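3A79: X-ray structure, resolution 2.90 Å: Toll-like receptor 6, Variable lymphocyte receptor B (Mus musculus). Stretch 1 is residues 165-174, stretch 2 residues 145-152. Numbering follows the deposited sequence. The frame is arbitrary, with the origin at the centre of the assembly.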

# COMPACT_ATOMS: atom_id res chain seq x y z
N PRO B 165 -42.39 -0.66 38.07
CA PRO B 165 -41.87 0.07 39.23
C PRO B 165 -40.78 1.10 38.91
O PRO B 165 -40.64 2.07 39.67
CB PRO B 165 -41.34 -1.05 40.12
CG PRO B 165 -42.19 -2.23 39.76
CD PRO B 165 -42.41 -2.12 38.30
N VAL B 166 -40.02 0.93 37.83
CA VAL B 166 -39.01 1.94 37.51
C VAL B 166 -39.39 2.89 36.36
O VAL B 166 -38.53 3.59 35.81
CB VAL B 166 -37.58 1.32 37.30
CG1 VAL B 166 -37.12 0.59 38.56
CG2 VAL B 166 -37.53 0.39 36.09
N ALA B 167 -40.68 2.94 36.03
CA ALA B 167 -41.15 3.75 34.91
C ALA B 167 -41.17 5.25 35.19
O ALA B 167 -41.38 6.05 34.29
CB ALA B 167 -42.52 3.29 34.48
N HIS B 168 -40.95 5.62 36.44
CA HIS B 168 -40.98 7.03 36.81
C HIS B 168 -39.64 7.57 37.29
O HIS B 168 -39.61 8.56 38.02
CB HIS B 168 -42.04 7.28 37.88
CG HIS B 168 -43.44 7.04 37.42
ND1 HIS B 168 -44.31 8.07 37.12
CD2 HIS B 168 -44.12 5.89 37.21
CE1 HIS B 168 -45.46 7.56 36.74
NE2 HIS B 168 -45.38 6.24 36.79
N LEU B 169 -38.55 6.93 36.87
CA LEU B 169 -37.21 7.41 37.21
C LEU B 169 -36.58 8.01 35.98
O LEU B 169 -36.93 7.64 34.86
CB LEU B 169 -36.35 6.26 37.72
CG LEU B 169 -37.02 5.37 38.75
CD1 LEU B 169 -36.30 4.03 38.85
CD2 LEU B 169 -37.08 6.06 40.10
N HIS B 170 -35.65 8.93 36.18
CA HIS B 170 -34.99 9.56 35.04
C HIS B 170 -33.74 8.77 34.63
O HIS B 170 -32.59 9.21 34.80
CB HIS B 170 -34.75 11.05 35.29
CG HIS B 170 -36.01 11.85 35.39
ND1 HIS B 170 -36.76 11.94 36.54
CD2 HIS B 170 -36.68 12.58 34.45
CE1 HIS B 170 -37.82 12.70 36.32
NE2 HIS B 170 -37.80 13.09 35.06
N LEU B 171 -34.00 7.58 34.10
CA LEU B 171 -32.97 6.64 33.72
C LEU B 171 -32.14 7.12 32.54
O LEU B 171 -32.63 7.83 31.65
CB LEU B 171 -33.61 5.30 33.38
CG LEU B 171 -34.19 4.51 34.55
CD1 LEU B 171 -35.00 3.36 34.00
CD2 LEU B 171 -33.09 4.01 35.47
N SER B 172 -30.87 6.70 32.53
CA SER B 172 -29.95 7.00 31.43
C SER B 172 -29.52 5.75 30.66
O SER B 172 -29.37 5.79 29.43
CB SER B 172 -28.72 7.75 31.95
OG SER B 172 -28.94 9.14 31.89
N CYS B 173 -29.31 4.64 31.36
CA CYS B 173 -29.09 3.38 30.67
C CYS B 173 -29.90 2.23 31.26
O CYS B 173 -29.92 2.03 32.47
CB CYS B 173 -27.61 2.99 30.59
SG CYS B 173 -27.26 1.68 29.35
N ILE B 174 -30.58 1.51 30.38
CA ILE B 174 -31.16 0.22 30.69
C ILE B 174 -30.41 -0.82 29.88
O ILE B 174 -30.53 -0.90 28.65
CB ILE B 174 -32.68 0.15 30.36
CG1 ILE B 174 -33.45 1.11 31.26
CG2 ILE B 174 -33.21 -1.27 30.53
CD1 ILE B 174 -34.89 0.74 31.44
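Stretch 2, residues 145-152: LTKLTFLG

Stretch 2 runs alongside stretch 1 in the same direction, as neighbouring turns of a leucine-rich repeat solenoid do. It begins as a turn, is extended at Leu 148, bends at Thr 149 and enters a strand at Phe 150 that pairs in parallel with Cys 173 and Ile 174. Between them the two segments bury 538 Å² of surface, counting both sides.

The segment opens with a type I beta turn from Leu 145 to Leu 148, closed by a hydrogen bond of 3.0 Å from Leu 148 N to Leu 145 O. Stretch 1 has a turn of the same type, from Val 166 to Leu 169, so similar folds lead into the paired region. Leu 145 is buried, with chi1 m and chi2 t; its CA-to-CB bond points sideways, and its carbonyl meets the other segment, Leu 145 O lying 3.4 Å from Leu 169 CD2. Thr 146 follows at phi/psi -56/-34. Its backbone packs against the same leucine, with Thr 146 CA 3.8 Å from Leu 169 CD2, while its CA-to-CB bond points away, a fitting arrangement for a polar residue at an exposed corner. The CA-to-CB bond of Lys 147 also points away, and the residue makes no contact with stretch 1; its long, charged chain is well suited to solvent.

At Leu 148 the backbone becomes extended, at -66/132, and the chain returns to the interior. This buried leucine (chi1 t, chi2 p) lies near two leucines of stretch 1: Leu 148 CD2 is 4.4 Å from Leu 169 CD1, and Leu 148 CG is 4.1 Å from Leu 171 CD2. Branched aliphatic side chains fill such a space without leaving polar groups unsatisfied.

Thr 149 bends the chain again, at -127/-33, much as Ser 172 does at -114/-38. Its carbonyl receives two hydrogen bonds: Thr 149 O is 2.8 Å from Ser 172 N and 3.1 Å from Cys 173 N, both nearly straight. One acceptor thus joins two successive amides just where the strands begin to pair. Thr 149 OG1 also comes within 3.7 Å of Ser 172 CB, a contact between two small polar side chains that tolerate partial exposure.

Phe 150 begins the strand and pairs with Cys 173, their CA atoms 4.8 Å apart and their side chains on the same face of the sheet. The ring, with chi1 t, approaches obliquely: Phe 150 CD1 is 3.7 Å from Cys 173 CB, and Cys 173 SG is 5.0 Å from the ring centroid. Aromatic carbon and sulfur are both polarizable, which favours this proximity.

Leu 151 turns to the other face with Ile 174, at a CA–CA distance of 4.9 Å. Leu 151 N donates to Cys 173 O at 2.8 Å, and Leu 151 O accepts a CA-H...O contact from Ile 174 CA at 3.2 Å. Its buried side chain suits the hydrophobic interior: Leu 151 CD2 lies 3.9 Å from Val 166 CG2, and Leu 151 CB 4.3 Å from Leu 171 CD2. Gly 152 continues the strand without a side chain.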

# COMPACT_ATOMS: atom_id res chain seq x y z
N LEU B 145 -35.87 4.04 44.51
CA LEU B 145 -34.57 4.34 43.93
C LEU B 145 -34.64 5.58 43.05
O LEU B 145 -34.27 5.54 41.87
CB LEU B 145 -34.08 3.16 43.09
CG LEU B 145 -34.01 1.78 43.75
CD1 LEU B 145 -33.11 0.87 42.93
CD2 LEU B 145 -33.51 1.88 45.17
N THR B 146 -35.09 6.68 43.62
CA THR B 146 -35.24 7.93 42.88
C THR B 146 -33.93 8.39 42.22
O THR B 146 -33.95 8.96 41.13
CB THR B 146 -35.78 9.05 43.80
OG1 THR B 146 -34.79 10.08 43.93
CG2 THR B 146 -36.15 8.50 45.18
N LYS B 147 -32.79 8.12 42.87
CA LYS B 147 -31.48 8.56 42.35
C LYS B 147 -30.95 7.68 41.21
O LYS B 147 -29.92 7.99 40.61
CB LYS B 147 -30.44 8.66 43.49
CG LYS B 147 -30.43 9.98 44.32
CD LYS B 147 -29.43 9.88 45.51
CE LYS B 147 -29.72 10.85 46.69
NZ LYS B 147 -30.61 10.30 47.81
N LEU B 148 -31.66 6.59 40.92
CA LEU B 148 -31.17 5.58 39.97
C LEU B 148 -31.05 6.07 38.54
O LEU B 148 -31.98 6.65 37.99
CB LEU B 148 -32.06 4.33 40.00
CG LEU B 148 -31.46 3.18 39.18
CD1 LEU B 148 -30.18 2.73 39.82
CD2 LEU B 148 -32.44 2.01 39.03
N THR B 149 -29.91 5.79 37.92
CA THR B 149 -29.66 6.25 36.55
C THR B 149 -29.24 5.12 35.59
O THR B 149 -29.57 5.13 34.39
CB THR B 149 -28.65 7.41 36.53
OG1 THR B 149 -29.06 8.37 35.56
CG2 THR B 149 -27.23 6.93 36.21
N PHE B 150 -28.52 4.14 36.11
CA PHE B 150 -28.17 2.97 35.32
C PHE B 150 -28.80 1.72 35.91
O PHE B 150 -28.63 1.43 37.10
CB PHE B 150 -26.66 2.80 35.26
CG PHE B 150 -26.22 1.55 34.58
CD1 PHE B 150 -25.62 1.61 33.33
CD2 PHE B 150 -26.40 0.31 35.18
CE1 PHE B 150 -25.21 0.46 32.70
CE2 PHE B 150 -25.99 -0.85 34.56
CZ PHE B 150 -25.39 -0.77 33.31
N LEU B 151 -29.52 0.98 35.07
CA LEU B 151 -30.16 -0.26 35.48
C LEU B 151 -29.80 -1.39 34.52
O LEU B 151 -29.98 -1.27 33.32
CB LEU B 151 -31.67 -0.09 35.56
CG LEU B 151 -32.43 -1.32 36.04
CD1 LEU B 151 -31.73 -1.92 37.24
CD2 LEU B 151 -33.86 -0.96 36.36
N GLY B 152 -29.27 -2.48 35.06
CA GLY B 152 -28.84 -3.60 34.26
C GLY B 152 -29.60 -4.84 34.67
O GLY B 152 -29.61 -5.21 35.83